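Local coordinates for protein acetyltransferase (Escherichia coli, PDB 7BYY) that acetylates aminoacyl-tRNAs with acetyl-CoA as donor, probably including glycyl-tRNA, and acts as the toxin of a toxin-antitoxin system, at residues C71-Y76 with F123-I128; V101-A106 with N148-L153; C16-D21 with P25-F30. The protein carries 1 engineered substitution. All blocks are in the same frame, centred on the assembly; numbering follows the deposited sequence.

Contact 1 (C71-Y76 with F123-I128); sequences CTFTAY and FEHVKI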
loop_
_atom_site.group_PDB
_atom_site.type_symbol
_atom_site.label_atom_id
_atom_site.label_comp_id
_atom_site.label_asym_id
_atom_site.label_seq_id
_atom_site.Cartn_x
_atom_site.Cartn_y
_atom_site.Cartn_z
ATOM N N CYS A 71 -4.937 12.317 11.186
ATOM C CA CYS A 71 -3.787 11.495 10.824
ATOM C C CYS A 71 -3.944 11.060 9.374
ATOM O O CYS A 71 -4.820 10.247 9.069
ATOM C CB CYS A 71 -3.685 10.294 11.750
ATOM S SG CYS A 71 -2.547 9.052 11.163
ATOM N N THR A 72 -3.096 11.582 8.492
ATOM C CA THR A 72 -3.154 11.258 7.073
ATOM C C THR A 72 -1.927 10.457 6.659
ATOM O O THR A 72 -0.825 10.655 7.180
ATOM C CB THR A 72 -3.256 12.521 6.211
ATOM O OG1 THR A 72 -2.151 13.385 6.490
ATOM C CG2 THR A 72 -4.557 13.261 6.495
ATOM N N PHE A 73 -2.127 9.555 5.700
ATOM C CA PHE A 73 -1.076 8.633 5.297
ATOM C C PHE A 73 -1.322 8.190 3.861
ATOM O O PHE A 73 -2.464 8.162 3.394
ATOM C CB PHE A 73 -1.020 7.423 6.234
ATOM C CG PHE A 73 -2.358 6.789 6.479
ATOM C CD1 PHE A 73 -3.210 7.286 7.453
ATOM C CD2 PHE A 73 -2.765 5.693 5.734
ATOM C CE1 PHE A 73 -4.444 6.704 7.679
ATOM C CE2 PHE A 73 -3.996 5.105 5.959
ATOM C CZ PHE A 73 -4.836 5.612 6.934
ATOM N N THR A 74 -0.235 7.858 3.166
ATOM C CA THR A 74 -0.268 7.433 1.771
ATOM C C THR A 74 0.582 6.180 1.605
ATOM O O THR A 74 1.170 5.667 2.561
ATOM C CB THR A 74 0.246 8.531 0.827
ATOM O OG1 THR A 74 1.677 8.595 0.902
ATOM C CG2 THR A 74 -0.326 9.888 1.196
ATOM N N ALA A 75 0.650 5.688 0.373
ATOM C CA ALA A 75 1.586 4.631 0.020
ATOM C C ALA A 75 2.887 5.248 -0.479
ATOM O O ALA A 75 2.893 6.319 -1.091
ATOM C CB ALA A 75 0.996 3.706 -1.046
ATOM N N TYR A 76 3.994 4.562 -0.209
ATOM C CA TYR A 76 5.306 5.138 -0.461
ATOM C C TYR A 76 6.319 4.012 -0.611
ATOM O O TYR A 76 6.123 2.904 -0.108
ATOM C CB TYR A 76 5.711 6.091 0.669
ATOM C CG TYR A 76 6.831 7.043 0.325
ATOM C CD1 TYR A 76 6.858 7.706 -0.894
ATOM C CD2 TYR A 76 7.857 7.290 1.228
ATOM C CE1 TYR A 76 7.882 8.582 -1.206
ATOM C CE2 TYR A 76 8.882 8.165 0.926
ATOM C CZ TYR A 76 8.891 8.808 -0.292
ATOM O OH TYR A 76 9.912 9.678 -0.597
ATOM N N PHE A 123 -1.682 2.388 13.878
ATOM C CA PHE A 123 -0.983 1.109 13.819
ATOM C C PHE A 123 -1.948 -0.032 13.519
ATOM O O PHE A 123 -1.617 -0.954 12.764
ATOM C CB PHE A 123 -0.243 0.849 15.133
ATOM C CG PHE A 123 1.036 1.624 15.274
ATOM C CD1 PHE A 123 1.511 2.405 14.231
ATOM C CD2 PHE A 123 1.765 1.572 16.452
ATOM C CE1 PHE A 123 2.691 3.119 14.360
ATOM C CE2 PHE A 123 2.946 2.284 16.586
ATOM C CZ PHE A 123 3.408 3.059 15.539
ATOM N N GLU A 124 -3.146 0.014 14.104
ATOM C CA GLU A 124 -4.140 -1.012 13.813
ATOM C C GLU A 124 -4.569 -0.970 12.354
ATOM O O GLU A 124 -4.847 -2.017 11.757
ATOM C CB GLU A 124 -5.352 -0.848 14.727
ATOM C CG GLU A 124 -6.215 -2.090 14.820
ATOM C CD GLU A 124 -5.594 -3.158 15.699
ATOM O OE1 GLU A 124 -5.249 -2.840 16.860
ATOM O OE2 GLU A 124 -5.451 -4.311 15.232
ATOM N N HIS A 125 -4.625 0.224 11.763
ATOM C CA HIS A 125 -4.956 0.324 10.348
ATOM C C HIS A 125 -3.802 -0.143 9.471
ATOM O O HIS A 125 -4.035 -0.728 8.404
ATOM C CB HIS A 125 -5.343 1.759 9.999
ATOM C CG HIS A 125 -6.075 1.882 8.701
ATOM N ND1 HIS A 125 -7.380 1.467 8.542
ATOM C CD2 HIS A 125 -5.683 2.362 7.498
ATOM C CE1 HIS A 125 -7.762 1.695 7.299
ATOM N NE2 HIS A 125 -6.751 2.237 6.643
ATOM N N VAL A 126 -2.562 0.104 9.901
ATOM C CA VAL A 126 -1.403 -0.396 9.167
ATOM C C VAL A 126 -1.416 -1.919 9.130
ATOM O O VAL A 126 -1.068 -2.534 8.114
ATOM C CB VAL A 126 -0.104 0.148 9.789
ATOM C CG1 VAL A 126 1.108 -0.546 9.194
ATOM C CG2 VAL A 126 -0.009 1.646 9.574
ATOM N N LYS A 127 -1.833 -2.551 10.232
ATOM C CA LYS A 127 -1.949 -4.004 10.250
ATOM C C LYS A 127 -2.938 -4.487 9.195
ATOM O O LYS A 127 -2.679 -5.474 8.495
ATOM C CB LYS A 127 -2.367 -4.478 11.643
ATOM C CG LYS A 127 -2.552 -5.984 11.784
ATOM C CD LYS A 127 -2.728 -6.367 13.245
ATOM C CE LYS A 127 -3.441 -7.702 13.397
ATOM N NZ LYS A 127 -2.761 -8.793 12.639
ATOM N N ILE A 128 -4.073 -3.796 9.061
ATOM C CA ILE A 128 -5.027 -4.129 8.006
ATOM C C ILE A 128 -4.363 -4.002 6.641
ATOM O O ILE A 128 -4.481 -4.884 5.782
ATOM C CB ILE A 128 -6.276 -3.235 8.107
ATOM C CG1 ILE A 128 -6.986 -3.446 9.448
ATOM C CG2 ILE A 128 -7.211 -3.484 6.922
ATOM C CD1 ILE A 128 -8.138 -4.425 9.395
#
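The packing of helix 114-132 on the central sheet of the GNAT fold is represented here by one aromatic pair, Phe73 of strand 67-79 and His125 of the helix. The backbones stay well apart, the nearest CA atoms (Phe73 and Val126) being 9.8 Å from each other, and the side chains bridge that distance. Almost all of the 81 Å² buried between the segments is shared evenly by these two residues. The CZ/CE2 end of the phenyl group meets the CD2-NE2 bond of the imidazole: His125 CD2 lies 3.4 Å from Phe73 CZ and 3.6 Å from Phe73 CE2, while His125 NE2 is 3.9 Å from Phe73 CZ. With centroids 5.4 Å apart and planes inclined at 59°, the rings meet obliquely. Phe73 projects from the sheet with CG between the backbone N and the carbonyl carbon (chi1 49°), and the two side chains, not the ring planes, cross at about a right angle. In the topology of the fold, helix 114-132 is the connection of a beta-alpha-beta crossover between the parallel strands 94-105 and 137-142, yet here it reaches past strand 94-105 to its other sheet neighbour, strand 67-79. The polar end of His125 is engaged across the dimer: NE2 hydrogen-bonds Ala132 O of the second subunit, a bond consistent with holding the imidazole in this orientation. Leu133 of that same second subunit packs on Phe73, and the ring of Phe122 meets the phenyl group from within the chain.

Contact 2 (V101-A106 with N148-L153); sequences VMLGVA and NFYARL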
loop_
_atom_site.group_PDB
_atom_site.type_symbol
_atom_site.label_atom_id
_atom_site.label_comp_id
_atom_site.label_asym_id
_atom_site.label_seq_id
_atom_site.Cartn_x
_atom_site.Cartn_y
_atom_site.Cartn_z
ATOM N N VAL A 101 2.276 11.050 6.855
ATOM C CA VAL A 101 2.595 12.391 6.383
ATOM C C VAL A 101 2.116 13.484 7.333
ATOM O O VAL A 101 2.639 14.608 7.275
ATOM C CB VAL A 101 2.034 12.624 4.963
ATOM C CG1 VAL A 101 2.310 11.413 4.085
ATOM C CG2 VAL A 101 0.552 12.924 5.008
ATOM N N MET A 102 1.164 13.190 8.215
ATOM C CA MET A 102 0.653 14.202 9.127
ATOM C C MET A 102 -0.025 13.525 10.303
ATOM O O MET A 102 -0.744 12.536 10.127
ATOM C CB MET A 102 -0.335 15.140 8.426
ATOM C CG MET A 102 0.234 16.503 8.111
ATOM S SD MET A 102 -0.906 17.507 7.149
ATOM C CE MET A 102 -1.015 16.539 5.644
ATOM N N LEU A 103 0.208 14.062 11.498
ATOM C CA LEU A 103 -0.548 13.645 12.674
ATOM C C LEU A 103 -0.527 14.805 13.656
ATOM O O LEU A 103 0.529 15.134 14.205
ATOM C CB LEU A 103 0.034 12.377 13.289
ATOM C CG LEU A 103 -0.284 12.109 14.762
ATOM C CD1 LEU A 103 -1.763 11.858 14.956
ATOM C CD2 LEU A 103 0.514 10.925 15.267
ATOM N N GLY A 104 -1.677 15.422 13.853
ATOM C CA GLY A 104 -1.790 16.552 14.757
ATOM C C GLY A 104 -2.953 16.382 15.709
ATOM O O GLY A 104 -4.005 15.863 15.336
ATOM N N VAL A 105 -2.745 16.820 16.948
ATOM C CA VAL A 105 -3.777 16.845 17.976
ATOM C C VAL A 105 -4.103 18.301 18.269
ATOM O O VAL A 105 -3.192 19.114 18.469
ATOM C CB VAL A 105 -3.326 16.115 19.254
ATOM C CG1 VAL A 105 -4.289 16.404 20.403
ATOM C CG2 VAL A 105 -3.215 14.619 19.007
ATOM N N ALA A 106 -5.393 18.631 18.285
ATOM C CA ALA A 106 -5.812 19.990 18.597
ATOM C C ALA A 106 -5.254 20.420 19.949
ATOM O O ALA A 106 -5.118 19.615 20.875
ATOM C CB ALA A 106 -7.337 20.098 18.587
ATOM N N ASN A 148 10.938 13.547 19.390
ATOM C CA ASN A 148 10.954 12.760 20.618
ATOM C C ASN A 148 9.698 11.912 20.759
ATOM O O ASN A 148 9.749 10.827 21.347
ATOM C CB ASN A 148 11.121 13.679 21.828
ATOM C CG ASN A 148 12.566 13.803 22.265
ATOM O OD1 ASN A 148 13.185 14.857 22.110
ATOM N ND2 ASN A 148 13.116 12.720 22.808
ATOM N N PHE A 149 8.570 12.380 20.224
ATOM C CA PHE A 149 7.332 11.614 20.311
ATOM C C PHE A 149 7.442 10.301 19.542
ATOM O O PHE A 149 7.260 9.217 20.109
ATOM C CB PHE A 149 6.159 12.452 19.796
ATOM C CG PHE A 149 4.883 11.679 19.642
ATOM C CD1 PHE A 149 4.162 11.281 20.756
ATOM C CD2 PHE A 149 4.403 11.349 18.385
ATOM C CE1 PHE A 149 2.984 10.567 20.617
ATOM C CE2 PHE A 149 3.227 10.634 18.240
ATOM C CZ PHE A 149 2.517 10.244 19.358
ATOM N N TYR A 150 7.742 10.380 18.241
ATOM C CA TYR A 150 7.842 9.165 17.436
ATOM C C TYR A 150 9.002 8.291 17.901
ATOM O O TYR A 150 8.907 7.059 17.876
ATOM C CB TYR A 150 7.989 9.521 15.955
ATOM C CG TYR A 150 6.820 10.301 15.380
ATOM C CD1 TYR A 150 5.579 9.699 15.185
ATOM C CD2 TYR A 150 6.960 11.639 15.032
ATOM C CE1 TYR A 150 4.511 10.414 14.658
ATOM C CE2 TYR A 150 5.901 12.360 14.508
ATOM C CZ TYR A 150 4.679 11.748 14.322
ATOM O OH TYR A 150 3.631 12.476 13.798
ATOM N N ALA A 151 10.104 8.911 18.337
ATOM C CA ALA A 151 11.216 8.138 18.880
ATOM C C ALA A 151 10.813 7.410 20.152
ATOM O O ALA A 151 11.283 6.295 20.407
ATOM C CB ALA A 151 12.416 9.046 19.150
ATOM N N ARG A 152 9.936 8.015 20.953
ATOM C CA ARG A 152 9.489 7.386 22.187
ATOM C C ARG A 152 8.558 6.208 21.951
ATOM O O ARG A 152 8.240 5.495 22.909
ATOM C CB ARG A 152 8.804 8.414 23.092
ATOM C CG ARG A 152 9.761 9.103 24.049
ATOM C CD ARG A 152 9.026 9.851 25.145
ATOM N NE ARG A 152 8.628 11.189 24.722
ATOM C CZ ARG A 152 7.404 11.507 24.313
ATOM N NH1 ARG A 152 6.458 10.579 24.275
ATOM N NH2 ARG A 152 7.129 12.753 23.946
ATOM N N LEU A 153 8.119 5.977 20.716
ATOM C CA LEU A 153 7.198 4.890 20.417
ATOM C C LEU A 153 7.744 3.967 19.331
ATOM O O LEU A 153 6.977 3.305 18.628
ATOM C CB LEU A 153 5.827 5.438 20.028
ATOM C CG LEU A 153 5.263 6.461 21.017
ATOM C CD1 LEU A 153 4.286 7.388 20.337
ATOM C CD2 LEU A 153 4.606 5.770 22.201
#
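Leu103, near the end of strand 94-105, carries the strand side of this contact and meets Tyr150 and Phe149 of helix 147-151. The strand is the fourth of the GNAT sheet. Just before Leu103 it holds a classic beta bulge, Val101 and Met102 both facing Thr72 of the neighbouring strand, a feature found in this strand of many GNAT enzymes, where it borders the acetyl-CoA cleft. Leu103 contributes 54 of the 106 Å² buried, Tyr150 36 and Phe149 15. The 10.6 Å between the CA atoms of Leu103 and Tyr150 is bridged by the leucine and the two aromatic side chains. Those of Leu103 and Tyr150 run antiparallel and overlap, and the phenol end arrives beside the root of the leucine: Tyr150 OH is 3.6 Å from Leu103 CB. The methyl CD2 of Leu103 touches both aromatic residues, at 4.1 Å from Tyr150 CE1 and 4.0 Å from Phe149 CE2. On the helix, Phe149 has CG anti to the backbone N (chi1 171°) while Tyr150 has it anti to the carbonyl carbon (chi1 -61°), torsions consistent with the two consecutive side chains lying together. Leu118 of helix 114-132 also packs on Leu103, and Leu140 and Ala142 of strand 137-142 touch Tyr150. Within the aromatic pair, Phe149 CD2 sits 3.7 Å above the plane of the Tyr150 ring, over its centre.

Contact 3 (C16-D21 with P25-F30); sequences CNYQSD and PGQKQF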
loop_
_atom_site.group_PDB
_atom_site.type_symbol
_atom_site.label_atom_id
_atom_site.label_comp_id
_atom_site.label_asym_id
_atom_site.label_seq_id
_atom_site.Cartn_x
_atom_site.Cartn_y
_atom_site.Cartn_z
ATOM N N CYS A 16 -12.357 7.054 13.698
ATOM C CA CYS A 16 -13.129 6.951 12.469
ATOM C C CYS A 16 -12.228 7.184 11.270
ATOM O O CYS A 16 -11.318 8.015 11.322
ATOM C CB CYS A 16 -14.281 7.970 12.435
ATOM S SG CYS A 16 -15.265 8.092 13.952
ATOM N N ASN A 17 -12.482 6.441 10.195
ATOM C CA ASN A 17 -11.929 6.792 8.894
ATOM C C ASN A 17 -12.640 8.038 8.390
ATOM O O ASN A 17 -13.856 8.018 8.181
ATOM C CB ASN A 17 -12.099 5.640 7.908
ATOM C CG ASN A 17 -10.997 4.611 8.017
ATOM O OD1 ASN A 17 -11.127 3.620 8.734
ATOM N ND2 ASN A 17 -9.900 4.838 7.300
ATOM N N TYR A 18 -11.892 9.123 8.212
ATOM C CA TYR A 18 -12.518 10.398 7.888
ATOM C C TYR A 18 -13.238 10.323 6.549
ATOM O O TYR A 18 -12.672 9.876 5.546
ATOM C CB TYR A 18 -11.479 11.518 7.860
ATOM C CG TYR A 18 -12.043 12.800 7.300
ATOM C CD1 TYR A 18 -11.724 13.218 6.015
ATOM C CD2 TYR A 18 -12.921 13.578 8.045
ATOM C CE1 TYR A 18 -12.251 14.381 5.491
ATOM C CE2 TYR A 18 -13.454 14.741 7.530
ATOM C CZ TYR A 18 -13.114 15.138 6.252
ATOM O OH TYR A 18 -13.638 16.295 5.729
ATOM N N GLN A 19 -14.492 10.765 6.537
ATOM C CA GLN A 19 -15.299 10.829 5.326
ATOM C C GLN A 19 -15.234 12.241 4.760
ATOM O O GLN A 19 -15.417 13.218 5.494
ATOM C CB GLN A 19 -16.750 10.435 5.610
ATOM C CG GLN A 19 -16.900 9.239 6.538
ATOM C CD GLN A 19 -17.350 7.987 5.810
ATOM O OE1 GLN A 19 -18.191 8.043 4.909
ATOM N NE2 GLN A 19 -16.790 6.845 6.196
ATOM N N SER A 20 -14.975 12.344 3.453
ATOM C CA SER A 20 -14.789 13.647 2.823
ATOM C C SER A 20 -16.049 14.503 2.844
ATOM O O SER A 20 -15.946 15.730 2.738
ATOM C CB SER A 20 -14.308 13.468 1.382
ATOM O OG SER A 20 -14.975 12.394 0.743
ATOM N N ASP A 21 -17.228 13.897 2.981
ATOM C CA ASP A 21 -18.483 14.637 2.996
ATOM C C ASP A 21 -18.930 15.019 4.402
ATOM O O ASP A 21 -20.074 15.452 4.579
ATOM C CB ASP A 21 -19.584 13.831 2.300
ATOM C CG ASP A 21 -19.587 12.367 2.708
ATOM O OD1 ASP A 21 -18.489 11.798 2.895
ATOM O OD2 ASP A 21 -20.687 11.785 2.838
ATOM N N PRO A 25 -17.148 19.562 14.162
ATOM C CA PRO A 25 -16.860 20.805 14.889
ATOM C C PRO A 25 -15.369 20.944 15.154
ATOM O O PRO A 25 -14.697 19.987 15.548
ATOM C CB PRO A 25 -17.650 20.647 16.193
ATOM C CG PRO A 25 -18.732 19.690 15.871
ATOM C CD PRO A 25 -18.170 18.748 14.842
ATOM N N GLY A 26 -14.853 22.149 14.925
ATOM C CA GLY A 26 -13.441 22.422 15.073
ATOM C C GLY A 26 -12.596 22.104 13.860
ATOM O O GLY A 26 -11.425 22.497 13.825
ATOM N N GLN A 27 -13.147 21.416 12.859
ATOM C CA GLN A 27 -12.361 21.059 11.682
ATOM C C GLN A 27 -12.003 22.290 10.852
ATOM O O GLN A 27 -10.908 22.361 10.281
ATOM C CB GLN A 27 -13.128 20.041 10.839
ATOM C CG GLN A 27 -12.435 19.645 9.552
ATOM C CD GLN A 27 -13.141 18.508 8.840
ATOM O OE1 GLN A 27 -13.976 17.814 9.425
ATOM N NE2 GLN A 27 -12.804 18.305 7.569
ATOM N N LYS A 28 -12.907 23.272 10.780
ATOM C CA LYS A 28 -12.667 24.458 9.961
ATOM C C LYS A 28 -11.572 25.353 10.526
ATOM O O LYS A 28 -11.067 26.220 9.804
ATOM C CB LYS A 28 -13.954 25.267 9.806
ATOM C CG LYS A 28 -14.870 24.770 8.706
ATOM C CD LYS A 28 -16.216 25.478 8.746
ATOM C CE LYS A 28 -16.061 26.985 8.608
ATOM N NZ LYS A 28 -17.374 27.685 8.682
ATOM N N GLN A 29 -11.225 25.200 11.804
ATOM C CA GLN A 29 -10.104 25.935 12.381
ATOM C C GLN A 29 -9.003 25.002 12.875
ATOM O O GLN A 29 -7.880 25.071 12.370
ATOM C CB GLN A 29 -10.623 26.858 13.491
ATOM C CG GLN A 29 -11.969 27.494 13.134
ATOM C CD GLN A 29 -12.179 28.848 13.777
ATOM O OE1 GLN A 29 -12.331 29.859 13.086
ATOM N NE2 GLN A 29 -12.197 28.878 15.106
ATOM N N PHE A 30 -9.296 24.095 13.804
ATOM C CA PHE A 30 -8.368 23.037 14.214
ATOM C C PHE A 30 -6.972 23.586 14.536
ATOM O O PHE A 30 -5.994 23.349 13.830
ATOM C CB PHE A 30 -8.289 21.948 13.141
ATOM C CG PHE A 30 -7.594 20.701 13.603
ATOM C CD1 PHE A 30 -8.224 19.819 14.466
ATOM C CD2 PHE A 30 -6.308 20.415 13.185
ATOM C CE1 PHE A 30 -7.582 18.676 14.895
ATOM C CE2 PHE A 30 -5.661 19.276 13.612
ATOM C CZ PHE A 30 -6.300 18.404 14.467
#
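The nearest CA atoms, of Tyr18, next to strand 13-17, and Gln27, in the irregular chain that leads to helix 35-50, are 11.3 Å apart, and the link depends wholly on side chains. It spans the loop that joins the first strand of the GNAT sheet to the first helix. Tyr18 and Gln27 extend to meet each other from the two segments and account for all of the 80 Å² buried. The glutamine is fully extended, with CG anti to the backbone N and CD anti to CA (chi2 173°), which carries its amide across to the phenol. There Gln27 NE2 donates a hydrogen bond to Tyr18 OH over 2.8 Å, nearly straight at 163° at the hydrogen. The hydroxyl oxygen lies practically in the amide plane of Gln27, whereas that plane is turned 70° from the tyrosine ring. Gln27 OE1 also comes beside the ring, 3.6 Å from Tyr18 CE2, as ordinary packing. Tyr18 OH and Gln27 OE1 each find a backbone partner in the short connection between the segments, Ile22 O and Tyr24 N respectively. The amide is therefore gripped at its nitrogen and its oxygen, which fixes its rotation, and bonds from the two side chains to each other and to backbone atoms tie the loop together. Leu45 of helix 35-50 packs against both Tyr18 and Gln27; Tyr18 is also bonded through its backbone to Ala56 of strand 55-61, while Gln27 leans on Leu67 at the start of strand 67-79.

How the contacts relate
The three contacts reach one mixed sheet, with centres about 14 Å (1 and 2), 18 Å (1 and 3) and 19 Å (2 and 3) apart. Contact 3 closes first along the chain, at the edge strand 13-17; contacts 1 and 2 follow with alternating segments, helix 114-132 of contact 1 falling between the two segments of contact 2, which ties the middle of the GNAT domain. Probable backbone hydrogen bonds between neighbouring strands join contacts 1 and 2, Thr72 N to Met102 O at 3.0 Å and Thr72 O to Val101 N at 3.1 Å. Contact 3 touches both by packing, Asn17 against His125 and Phe30 against Gly104. Contact 1 also borders the dimer interface.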